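Local coordinates for MTH396 protein (Methanothermobacter thermautotrophicus, PDB 1NXH) that is of unknown function, belongs to the EhaM (DUF1959) family and forms an all-helical homodimer whose subunits are joined by disulfide bonds, at residues A[66-71]-A[94-99]. Sequence-based numbering, arbitrary orientation.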
ATOM      1  N   CYS A  66      -5.952   6.925  -4.965  1.00 34.71           N
ATOM      2  CA  CYS A  66      -5.384   5.602  -4.863  1.00 34.71           C
ATOM      3  C   CYS A  66      -3.867   5.586  -4.819  1.00 34.71           C
ATOM      4  O   CYS A  66      -3.252   4.662  -4.258  1.00 34.71           O
ATOM      5  CB  CYS A  66      -5.894   4.738  -6.007  1.00 32.53           C
ATOM      6  SG  CYS A  66      -7.599   4.132  -5.752  1.00 32.53           S
ATOM      7  N   ILE A  67      -3.261   6.614  -5.398  1.00 44.79           N
ATOM      8  CA  ILE A  67      -1.809   6.694  -5.410  1.00 44.79           C
ATOM      9  C   ILE A  67      -1.296   7.155  -4.058  1.00 44.79           C
ATOM     10  O   ILE A  67      -0.290   6.650  -3.563  1.00 44.79           O
ATOM     11  CB  ILE A  67      -1.300   7.663  -6.490  1.00 40.38           C
ATOM     12  CG1 ILE A  67      -1.744   7.176  -7.879  1.00 40.38           C
ATOM     13  CG2 ILE A  67       0.224   7.772  -6.386  1.00 40.38           C
ATOM     14  CD1 ILE A  67      -1.450   8.132  -9.005  1.00 40.38           C
ATOM     15  N   ARG A  68      -1.991   8.121  -3.468  1.00 33.91           N
ATOM     16  CA  ARG A  68      -1.594   8.622  -2.164  1.00 33.91           C
ATOM     17  C   ARG A  68      -1.587   7.442  -1.234  1.00 33.91           C
ATOM     18  O   ARG A  68      -0.619   7.225  -0.509  1.00 33.91           O
ATOM     19  CB  ARG A  68      -2.575   9.663  -1.647  1.00 42.20           C
ATOM     20  CG  ARG A  68      -2.808  10.770  -2.626  1.00 42.20           C
ATOM     21  CD  ARG A  68      -3.364  11.967  -1.943  1.00 42.20           C
ATOM     22  NE  ARG A  68      -2.527  12.367  -0.818  1.00 42.20           N
ATOM     23  CZ  ARG A  68      -2.265  13.640  -0.536  1.00 42.20           C
ATOM     24  NH1 ARG A  68      -2.773  14.598  -1.310  1.00 42.20           N
ATOM     25  NH2 ARG A  68      -1.508  13.965   0.508  1.00 42.20           N
ATOM     26  N   GLU A  69      -2.667   6.667  -1.266  1.00 29.56           N
ATOM     27  CA  GLU A  69      -2.764   5.489  -0.418  1.00 29.56           C
ATOM     28  C   GLU A  69      -1.520   4.621  -0.563  1.00 29.56           C
ATOM     29  O   GLU A  69      -0.862   4.287   0.437  1.00 29.56           O
ATOM     30  CB  GLU A  69      -3.987   4.659  -0.781  1.00 47.03           C
ATOM     31  CG  GLU A  69      -5.302   5.204  -0.273  1.00 47.03           C
ATOM     32  CD  GLU A  69      -6.413   4.176  -0.377  1.00 47.03           C
ATOM     33  OE1 GLU A  69      -7.597   4.565  -0.239  1.00 47.03           O
ATOM     34  OE2 GLU A  69      -6.101   2.978  -0.591  1.00 47.03           O
ATOM     35  N   LYS A  70      -1.205   4.260  -1.811  1.00 25.20           N
ATOM     36  CA  LYS A  70      -0.040   3.428  -2.110  1.00 25.20           C
ATOM     37  C   LYS A  70       1.203   4.081  -1.494  1.00 25.20           C
ATOM     38  O   LYS A  70       1.975   3.434  -0.784  1.00 25.20           O
ATOM     39  CB  LYS A  70       0.111   3.268  -3.638  1.00 37.88           C
ATOM     40  CG  LYS A  70       0.746   1.930  -4.082  1.00 37.88           C
ATOM     41  CD  LYS A  70       0.605   1.669  -5.602  1.00 37.88           C
ATOM     42  CE  LYS A  70       1.532   0.524  -6.142  1.00 37.88           C
ATOM     43  NZ  LYS A  70       1.166  -0.883  -5.746  1.00 37.88           N
ATOM     44  N   LEU A  71       1.374   5.375  -1.741  1.00 28.29           N
ATOM     45  CA  LEU A  71       2.522   6.103  -1.206  1.00 28.29           C
ATOM     46  C   LEU A  71       2.592   6.013   0.308  1.00 28.29           C
ATOM     47  O   LEU A  71       3.607   5.620   0.877  1.00 28.29           O
ATOM     48  CB  LEU A  71       2.465   7.575  -1.625  1.00 25.39           C
ATOM     49  CG  LEU A  71       2.584   7.749  -3.137  1.00 25.39           C
ATOM     50  CD1 LEU A  71       2.352   9.190  -3.536  1.00 25.39           C
ATOM     51  CD2 LEU A  71       3.963   7.256  -3.574  1.00 25.39           C
ATOM     52  N   ALA A  94       2.262  16.989   2.393  1.00 42.09           N
ATOM     53  CA  ALA A  94       3.043  17.704   1.391  1.00 42.09           C
ATOM     54  C   ALA A  94       3.783  16.714   0.517  1.00 42.09           C
ATOM     55  O   ALA A  94       3.656  16.747  -0.704  1.00 42.09           O
ATOM     56  CB  ALA A  94       4.036  18.617   2.066  1.00 41.76           C
ATOM     57  N   LEU A  95       4.550  15.836   1.161  1.00 26.96           N
ATOM     58  CA  LEU A  95       5.333  14.819   0.472  1.00 26.96           C
ATOM     59  C   LEU A  95       4.494  13.950  -0.454  1.00 26.96           C
ATOM     60  O   LEU A  95       4.886  13.660  -1.600  1.00 26.96           O
ATOM     61  CB  LEU A  95       6.033  13.916   1.482  1.00 17.71           C
ATOM     62  CG  LEU A  95       6.910  12.831   0.837  1.00 17.71           C
ATOM     63  CD1 LEU A  95       8.016  13.484  -0.014  1.00 17.71           C
ATOM     64  CD2 LEU A  95       7.513  11.945   1.924  1.00 17.71           C
ATOM     65  N   LYS A  96       3.339  13.523   0.045  1.00 38.74           N
ATOM     66  CA  LYS A  96       2.465  12.688  -0.760  1.00 38.74           C
ATOM     67  C   LYS A  96       1.969  13.490  -1.957  1.00 38.74           C
ATOM     68  O   LYS A  96       1.801  12.947  -3.052  1.00 38.74           O
ATOM     69  CB  LYS A  96       1.303  12.177   0.096  1.00 38.56           C
ATOM     70  CG  LYS A  96       1.733  11.088   1.087  1.00 38.56           C
ATOM     71  CD  LYS A  96       0.926  11.114   2.385  1.00 38.56           C
ATOM     72  CE  LYS A  96      -0.525  10.667   2.175  1.00 38.56           C
ATOM     73  NZ  LYS A  96      -1.344  10.828   3.418  1.00 38.56           N
ATOM     74  N   ASP A  97       1.768  14.791  -1.754  1.00 25.52           N
ATOM     75  CA  ASP A  97       1.295  15.650  -2.827  1.00 25.52           C
ATOM     76  C   ASP A  97       2.261  15.663  -3.997  1.00 25.52           C
ATOM     77  O   ASP A  97       1.920  15.254  -5.117  1.00 25.52           O
ATOM     78  CB  ASP A  97       1.102  17.078  -2.330  1.00 54.29           C
ATOM     79  CG  ASP A  97      -0.080  17.210  -1.405  1.00 54.29           C
ATOM     80  OD1 ASP A  97      -1.051  16.450  -1.588  1.00 54.29           O
ATOM     81  OD2 ASP A  97      -0.050  18.080  -0.509  1.00 54.29           O
ATOM     82  N   GLU A  98       3.470  16.143  -3.728  1.00 30.21           N
ATOM     83  CA  GLU A  98       4.506  16.235  -4.743  1.00 30.21           C
ATOM     84  C   GLU A  98       4.824  14.935  -5.452  1.00 30.21           C
ATOM     85  O   GLU A  98       5.025  14.951  -6.666  1.00 30.21           O
ATOM     86  CB  GLU A  98       5.780  16.806  -4.145  1.00 80.09           C
ATOM     87  CG  GLU A  98       5.997  16.445  -2.716  1.00 80.09           C
ATOM     88  CD  GLU A  98       7.149  17.213  -2.149  1.00 80.09           C
ATOM     89  OE1 GLU A  98       7.265  18.409  -2.491  1.00 80.09           O
ATOM     90  OE2 GLU A  98       7.935  16.636  -1.367  1.00 80.09           O
ATOM     91  N   ILE A  99       4.888  13.817  -4.725  1.00 27.60           N
ATOM     92  CA  ILE A  99       5.182  12.544  -5.387  1.00 27.60           C
ATOM     93  C   ILE A  99       4.013  12.201  -6.293  1.00 27.60           C
ATOM     94  O   ILE A  99       4.197  11.791  -7.436  1.00 27.60           O
ATOM     95  CB  ILE A  99       5.357  11.355  -4.408  1.00 22.50           C
ATOM     96  CG1 ILE A  99       6.355  11.702  -3.296  1.00 22.50           C
ATOM     97  CG2 ILE A  99       5.847  10.108  -5.188  1.00 22.50           C
ATOM     98  CD1 ILE A  99       7.777  11.878  -3.773  1.00 22.50           C
TER
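R68 sets off with CG anti to its carbonyl carbon (chi1 -53°), runs extended at chi2 and bends at chi3, which carries its guanidinium across to D97, whose CG is likewise anti to the carbonyl carbon. The setting is a helix-helix packing in an all-helical fold: 66-71 of helix 63-74 crosses 94-99 of helix 89-104 at 122°, the axes approaching to 9.7 Å. R68 NH1 meets D97 OD1 at 2.5 Å in a salt bridge whose hydrogen bond is weak, bent to 125°, with guanidinium and carboxylate planes perpendicular. NH2 of R68 lies 3.4 Å from K96 CB and makes a second salt bridge with E93, about one turn before K96 and D97 on helix 89-104. That carboxylate, weakly paired with K96 NZ as well, probably eases the repulsion between NZ and R68 NH2, 4.3 Å apart. An alanine in place of R68 would lose both salt bridges and would probably loosen this polar side of the helix pair. Beside this polar patch, about one turn further along helix 63-74, the contact turns apolar and buried: L71 points at the partner helix and also touches its T100 and Y109 of helix 109-124. Elsewhere on helix 63-74, C66 is disulfide-bonded to C78 of the second subunit. Both methyls of L71 rest on I99, CD2 3.8 Å from its CG2 and CD1 3.8 Å from its CB, and CD1 also lies 3.8 Å from the backbone K96 O.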